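Local coordinates for SCO1 protein (Saccharomyces cerevisiae, PDB 2B7K) that probably acts as a mitochondrial copper chaperone, being required for subunits 1 and 2 of cytochrome c oxidase to accumulate, at residues Ser51-Pro54 with Asp55-Asp59; Arg163-Asp166 with Glu167-Val171. All coordinates share one frame; numbering follows the deposited sequence.

Contact 1: residues Ser51-Pro54 with Asp55-Asp59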
ATOM      1  N   SER A  51      -7.803   4.285  -9.945  1.00 15.36           N
ATOM      2  CA  SER A  51      -8.948   3.486 -10.364  1.00 18.11           C
ATOM      3  C   SER A  51      -9.131   3.320 -11.864  1.00 19.70           C
ATOM      4  O   SER A  51      -9.660   2.304 -12.304  1.00 20.53           O
ATOM      5  CB  SER A  51     -10.247   4.030  -9.751  1.00 20.29           C
ATOM      6  OG  SER A  51     -10.626   5.264 -10.333  1.00 21.89           O
ATOM      7  N   ASN A  52      -8.702   4.301 -12.648  1.00 20.51           N
ATOM      8  CA  ASN A  52      -8.854   4.204 -14.097  1.00 23.79           C
ATOM      9  C   ASN A  52      -7.656   3.569 -14.802  1.00 25.51           C
ATOM     10  O   ASN A  52      -7.508   3.687 -16.018  1.00 26.69           O
ATOM     11  CB  ASN A  52      -9.137   5.584 -14.696  1.00 26.10           C
ATOM     12  CG  ASN A  52     -10.535   6.079 -14.376  1.00 27.67           C
ATOM     13  OD1 ASN A  52     -10.742   6.832 -13.421  1.00 30.20           O
ATOM     14  ND2 ASN A  52     -11.506   5.646 -15.168  1.00 28.98           N
ATOM     15  N   CYS A  53      -6.806   2.894 -14.035  1.00 23.11           N
ATOM     16  CA  CYS A  53      -5.627   2.231 -14.587  1.00 24.52           C
ATOM     17  C   CYS A  53      -6.026   0.919 -15.258  1.00 25.27           C
ATOM     18  O   CYS A  53      -6.712   0.086 -14.667  1.00 26.50           O
ATOM     19  CB  CYS A  53      -4.612   1.953 -13.478  1.00 31.32           C
ATOM     20  SG  CYS A  53      -3.174   0.988 -14.013  1.00 34.11           S
ATOM     21  N   PRO A  54      -5.614   0.724 -16.516  1.00 28.40           N
ATOM     22  CA  PRO A  54      -5.969  -0.518 -17.199  1.00 29.85           C
ATOM     23  C   PRO A  54      -4.936  -1.629 -16.994  1.00 30.28           C
ATOM     24  O   PRO A  54      -3.735  -1.413 -17.156  1.00 30.95           O
ATOM     25  CB  PRO A  54      -6.058  -0.081 -18.655  1.00 36.11           C
ATOM     26  CG  PRO A  54      -4.930   0.898 -18.748  1.00 36.28           C
ATOM     27  CD  PRO A  54      -5.060   1.709 -17.465  1.00 35.51           C
ATOM     28  N   ASP A  55      -5.418  -2.810 -16.616  1.00 36.68           N
ATOM     29  CA  ASP A  55      -4.569  -3.983 -16.424  1.00 37.32           C
ATOM     30  C   ASP A  55      -3.624  -4.009 -15.219  1.00 37.11           C
ATOM     31  O   ASP A  55      -3.819  -4.797 -14.292  1.00 35.53           O
ATOM     32  CB  ASP A  55      -3.758  -4.227 -17.700  1.00 58.92           C
ATOM     33  CG  ASP A  55      -4.638  -4.358 -18.932  1.00 60.86           C
ATOM     34  OD1 ASP A  55      -4.092  -4.357 -20.055  1.00 62.23           O
ATOM     35  OD2 ASP A  55      -5.873  -4.466 -18.777  1.00 62.69           O
ATOM     36  N   ILE A  56      -2.598  -3.161 -15.235  1.00 27.94           N
ATOM     37  CA  ILE A  56      -1.612  -3.128 -14.157  1.00 27.80           C
ATOM     38  C   ILE A  56      -2.180  -3.041 -12.737  1.00 26.57           C
ATOM     39  O   ILE A  56      -1.961  -3.946 -11.923  1.00 25.16           O
ATOM     40  CB  ILE A  56      -0.601  -1.971 -14.364  1.00 54.01           C
ATOM     41  CG1 ILE A  56       0.301  -2.270 -15.567  1.00 56.61           C
ATOM     42  CG2 ILE A  56       0.261  -1.795 -13.123  1.00 55.20           C
ATOM     43  CD1 ILE A  56      -0.429  -2.392 -16.892  1.00 59.17           C
ATOM     44  N   CYS A  57      -2.844  -2.078 -12.439  0.60 25.33           N
ATOM     45  CA  CYS A  57      -3.310  -1.867 -11.074  0.60 24.03           C
ATOM     46  C   CYS A  57      -4.290  -2.958 -10.656  0.60 22.34           C
ATOM     47  O   CYS A  57      -4.174  -3.493  -9.518  0.40 18.98           O
ATOM     48  CB  CYS A  57      -3.976  -0.495 -10.946  0.60 20.27           C
ATOM     49  SG  CYS A  57      -2.859   0.905 -11.202  0.60 23.60           S
ATOM     50  N   PRO A  58      -5.321  -3.352 -11.458  1.00 22.08           N
ATOM     51  CA  PRO A  58      -6.189  -4.473 -11.076  1.00 21.82           C
ATOM     52  C   PRO A  58      -5.400  -5.758 -10.825  1.00 21.52           C
ATOM     53  O   PRO A  58      -5.669  -6.482  -9.865  1.00 20.57           O
ATOM     54  CB  PRO A  58      -7.130  -4.602 -12.270  1.00 28.78           C
ATOM     55  CG  PRO A  58      -7.231  -3.191 -12.765  1.00 29.70           C
ATOM     56  CD  PRO A  58      -5.796  -2.729 -12.708  1.00 28.03           C
ATOM     57  N   ASP A  59      -4.428  -6.040 -11.692  1.00 21.15           N
ATOM     58  CA  ASP A  59      -3.609  -7.241 -11.540  1.00 21.13           C
ATOM     59  C   ASP A  59      -2.793  -7.205 -10.244  1.00 21.03           C
ATOM     60  O   ASP A  59      -2.640  -8.228  -9.572  1.00 19.80           O
ATOM     61  CB  ASP A  59      -2.654  -7.407 -12.727  1.00 32.44           C
ATOM     62  CG  ASP A  59      -3.377  -7.705 -14.030  1.00 35.43           C
ATOM     63  OD1 ASP A  59      -4.373  -8.461 -14.010  1.00 37.74           O
ATOM     64  OD2 ASP A  59      -2.934  -7.196 -15.078  1.00 38.85           O
TER
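C53 and C57 form the CxxxC motif of this Sco protein, at the start of the first long helix of its thioredoxin-like domain. By similarity both cysteines bind copper. Their side chains turn toward each other across one turn of chain. SG of C53 lies anti to the backbone N (chi1 174°), which carries it over the opening turn of helix 56-75. There it accepts a hydrogen bond from N of C57 at 3.5 Å, with an N-H...S angle of 151°. The same sulfur sits 3.9 Å from CB of I56. SG of C57 swings to the side of its own backbone N and faces the C53 sulfur. C57 was modelled in two conformers, so the 2.8 Å between SG of C53 and SG of C57 is doubtful. A serine at C53 would probably deprive the site of one of its presumed copper ligands and leave I56 CB with poorer apolar cover. V142 touches C53, P54 and I56 from the loop that leads to H144, the third presumed ligand. Between the cysteines the chain makes a classic gamma turn centred on D55. N of I56 bonds to O of P54 at 2.8 Å, approaching the carbonyl from the side at a C=O...N angle of 101°. On the helix side, CD of the P58 ring rests 3.5 Å from O of C53.

Contact 2: residues Arg163-Asp166 with Glu167-Val171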
ATOM      1  N   ARG A 163       7.110  -6.455  -9.604  1.00 16.21           N
ATOM      2  CA  ARG A 163       6.329  -7.447 -10.315  1.00 16.70           C
ATOM      3  C   ARG A 163       7.018  -8.792 -10.457  1.00 15.89           C
ATOM      4  O   ARG A 163       6.392  -9.772 -10.843  1.00 16.04           O
ATOM      5  CB  ARG A 163       5.931  -6.911 -11.685  1.00 23.75           C
ATOM      6  CG  ARG A 163       4.947  -5.759 -11.599  1.00 28.39           C
ATOM      7  CD  ARG A 163       4.242  -5.550 -12.922  1.00 29.98           C
ATOM      8  NE  ARG A 163       5.124  -4.980 -13.929  1.00 32.30           N
ATOM      9  CZ  ARG A 163       4.827  -4.911 -15.223  1.00 35.31           C
ATOM     10  NH1 ARG A 163       5.688  -4.371 -16.069  1.00 34.99           N
ATOM     11  NH2 ARG A 163       3.670  -5.389 -15.669  1.00 36.50           N
ATOM     12  N   ASN A 164       8.304  -8.845 -10.134  1.00 17.50           N
ATOM     13  CA  ASN A 164       9.025 -10.104 -10.237  1.00 17.35           C
ATOM     14  C   ASN A 164       8.719 -11.047  -9.085  1.00 18.85           C
ATOM     15  O   ASN A 164       9.182 -12.192  -9.063  1.00 18.62           O
ATOM     16  CB  ASN A 164      10.525  -9.838 -10.366  1.00 16.27           C
ATOM     17  CG  ASN A 164      10.897  -9.390 -11.765  1.00 14.59           C
ATOM     18  OD1 ASN A 164      10.717 -10.140 -12.728  1.00 17.84           O
ATOM     19  ND2 ASN A 164      11.402  -8.165 -11.891  1.00 13.43           N
ATOM     20  N   TYR A 165       7.944 -10.565  -8.115  1.00 15.96           N
ATOM     21  CA  TYR A 165       7.532 -11.413  -7.008  1.00 17.71           C
ATOM     22  C   TYR A 165       6.151 -11.931  -7.391  1.00 19.42           C
ATOM     23  O   TYR A 165       5.288 -11.157  -7.806  1.00 19.16           O
ATOM     24  CB  TYR A 165       7.431 -10.629  -5.699  1.00 18.60           C
ATOM     25  CG  TYR A 165       8.759 -10.354  -5.039  1.00 18.17           C
ATOM     26  CD1 TYR A 165       9.418  -9.140  -5.228  1.00 20.31           C
ATOM     27  CD2 TYR A 165       9.358 -11.313  -4.220  1.00 19.20           C
ATOM     28  CE1 TYR A 165      10.641  -8.885  -4.612  1.00 20.89           C
ATOM     29  CE2 TYR A 165      10.577 -11.071  -3.602  1.00 20.46           C
ATOM     30  CZ  TYR A 165      11.212  -9.855  -3.801  1.00 22.18           C
ATOM     31  OH  TYR A 165      12.414  -9.609  -3.180  1.00 24.54           O
ATOM     32  N   ASP A 166       5.945 -13.235  -7.267  1.00 19.04           N
ATOM     33  CA  ASP A 166       4.657 -13.822  -7.613  1.00 22.19           C
ATOM     34  C   ASP A 166       3.849 -14.117  -6.354  1.00 23.21           C
ATOM     35  O   ASP A 166       4.254 -13.748  -5.255  1.00 20.16           O
ATOM     36  CB  ASP A 166       4.859 -15.100  -8.437  1.00 35.56           C
ATOM     37  CG  ASP A 166       5.574 -16.196  -7.664  1.00 38.85           C
ATOM     38  OD1 ASP A 166       5.943 -17.211  -8.293  1.00 41.91           O
ATOM     39  OD2 ASP A 166       5.763 -16.052  -6.437  1.00 38.43           O
ATOM     40  N   GLU A 167       2.712 -14.784  -6.522  1.00 28.48           N
ATOM     41  CA  GLU A 167       1.833 -15.099  -5.401  1.00 31.33           C
ATOM     42  C   GLU A 167       2.502 -15.850  -4.250  1.00 30.86           C
ATOM     43  O   GLU A 167       2.032 -15.785  -3.112  1.00 29.28           O
ATOM     44  CB  GLU A 167       0.610 -15.883  -5.897  1.00 50.62           C
ATOM     45  CG  GLU A 167       0.920 -17.238  -6.518  1.00 56.23           C
ATOM     46  CD  GLU A 167       1.890 -17.150  -7.682  1.00 59.14           C
ATOM     47  OE1 GLU A 167       1.572 -16.460  -8.674  1.00 59.50           O
ATOM     48  OE2 GLU A 167       2.971 -17.775  -7.601  1.00 59.08           O
ATOM     49  N   LYS A 168       3.595 -16.551  -4.536  1.00 29.11           N
ATOM     50  CA  LYS A 168       4.302 -17.311  -3.508  1.00 28.79           C
ATOM     51  C   LYS A 168       5.561 -16.647  -2.956  1.00 26.95           C
ATOM     52  O   LYS A 168       5.736 -16.553  -1.743  1.00 26.26           O
ATOM     53  CB  LYS A 168       4.670 -18.706  -4.028  1.00 57.52           C
ATOM     54  CG  LYS A 168       3.575 -19.757  -3.873  1.00 63.97           C
ATOM     55  CD  LYS A 168       2.351 -19.433  -4.710  1.00 67.48           C
ATOM     56  CE  LYS A 168       1.272 -20.491  -4.546  1.00 69.83           C
ATOM     57  NZ  LYS A 168       0.795 -20.588  -3.138  1.00 73.17           N
ATOM     58  N   THR A 169       6.447 -16.195  -3.840  1.00 21.52           N
ATOM     59  CA  THR A 169       7.684 -15.569  -3.384  1.00 19.27           C
ATOM     60  C   THR A 169       7.447 -14.256  -2.645  1.00 17.65           C
ATOM     61  O   THR A 169       8.244 -13.872  -1.788  1.00 16.69           O
ATOM     62  CB  THR A 169       8.656 -15.322  -4.553  1.00 23.19           C
ATOM     63  OG1 THR A 169       8.027 -14.496  -5.534  1.00 22.81           O
ATOM     64  CG2 THR A 169       9.053 -16.648  -5.197  1.00 24.66           C
ATOM     65  N   GLY A 170       6.360 -13.567  -2.977  1.00 19.12           N
ATOM     66  CA  GLY A 170       6.055 -12.317  -2.302  1.00 17.41           C
ATOM     67  C   GLY A 170       5.713 -12.601  -0.851  1.00 17.67           C
ATOM     68  O   GLY A 170       6.131 -11.889   0.062  1.00 17.25           O
ATOM     69  N   VAL A 171       4.940 -13.655  -0.631  1.00 15.69           N
ATOM     70  CA  VAL A 171       4.574 -14.018   0.729  1.00 15.34           C
ATOM     71  C   VAL A 171       5.827 -14.382   1.529  1.00 16.70           C
ATOM     72  O   VAL A 171       5.986 -13.945   2.667  1.00 16.36           O
ATOM     73  CB  VAL A 171       3.595 -15.209   0.744  1.00 17.94           C
ATOM     74  CG1 VAL A 171       3.435 -15.737   2.175  1.00 18.44           C
ATOM     75  CG2 VAL A 171       2.243 -14.773   0.193  1.00 19.90           C
TER
HETATM   76  O   HOH W   1       8.957 -14.711  -8.092  1.00 32.14           O
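D166 and T169 meet with their side chains nearly at right angles, and the D166 carboxylate takes most of the contact. Its CB lies 3.4 Å from OE2 of E167, whose bent chain folds back over it. With CG between the backbone N and the carbonyl carbon (chi1 64°), the carboxylate reaches over the chain that follows. The carboxylates of D166 and E167 are turned 49° apart. OD1 of D166 and OE2 of E167 come within 3.1 Å, two acceptors of like charge. This closeness would probably raise the proton affinity of one of them. OD2, the other tip, takes three donors. N of T169 comes nearly along the C-O axis, at 2.7 Å. N of K168 lies 2.9 Å from OD2, well out of the carboxylate plane. OG1 of T169 also donates from out of this plane, at 2.9 Å. The bonds from K168 N and T169 N cap the turn that leads into helix 169-180, and the first of them closes an Asx turn. The three donors probably offset part of the repulsion from E167. The D166 backbone holds the same turn: its O accepts from N of G170 at 3.1 Å. That O is shared with NE1 of W67 in helix 56-75, and K63 NZ of the same helix bonds to O of Y165. The Y165 ring sits beside the turn, with CD2 3.9 Å from CA of G170 and obliquely placed against it. One water donates both to O of N164 and to OG1 of T169, and OG1 lies 2.7 Å from this water.

Overall arrangement
From the N terminus, strand 44-49 runs into contact 1, which starts helix 56-75. Much later, strand 157-161 at the edge of the sheet runs into contact 2, which starts helix 169-180. Each contact closes only a short turn of its own. The two follow in series and neither nest nor cross. Their centres lie 18 Å apart and their nearest atoms about 5 Å, without touching. Helix 56-75 links them: it starts in contact 1 and runs on past contact 2, where V171 packs on W67, L71 and Y75, joining the two helices. Contact 1 supplies two of the three presumed copper ligands, and contact 2 lies away from that site.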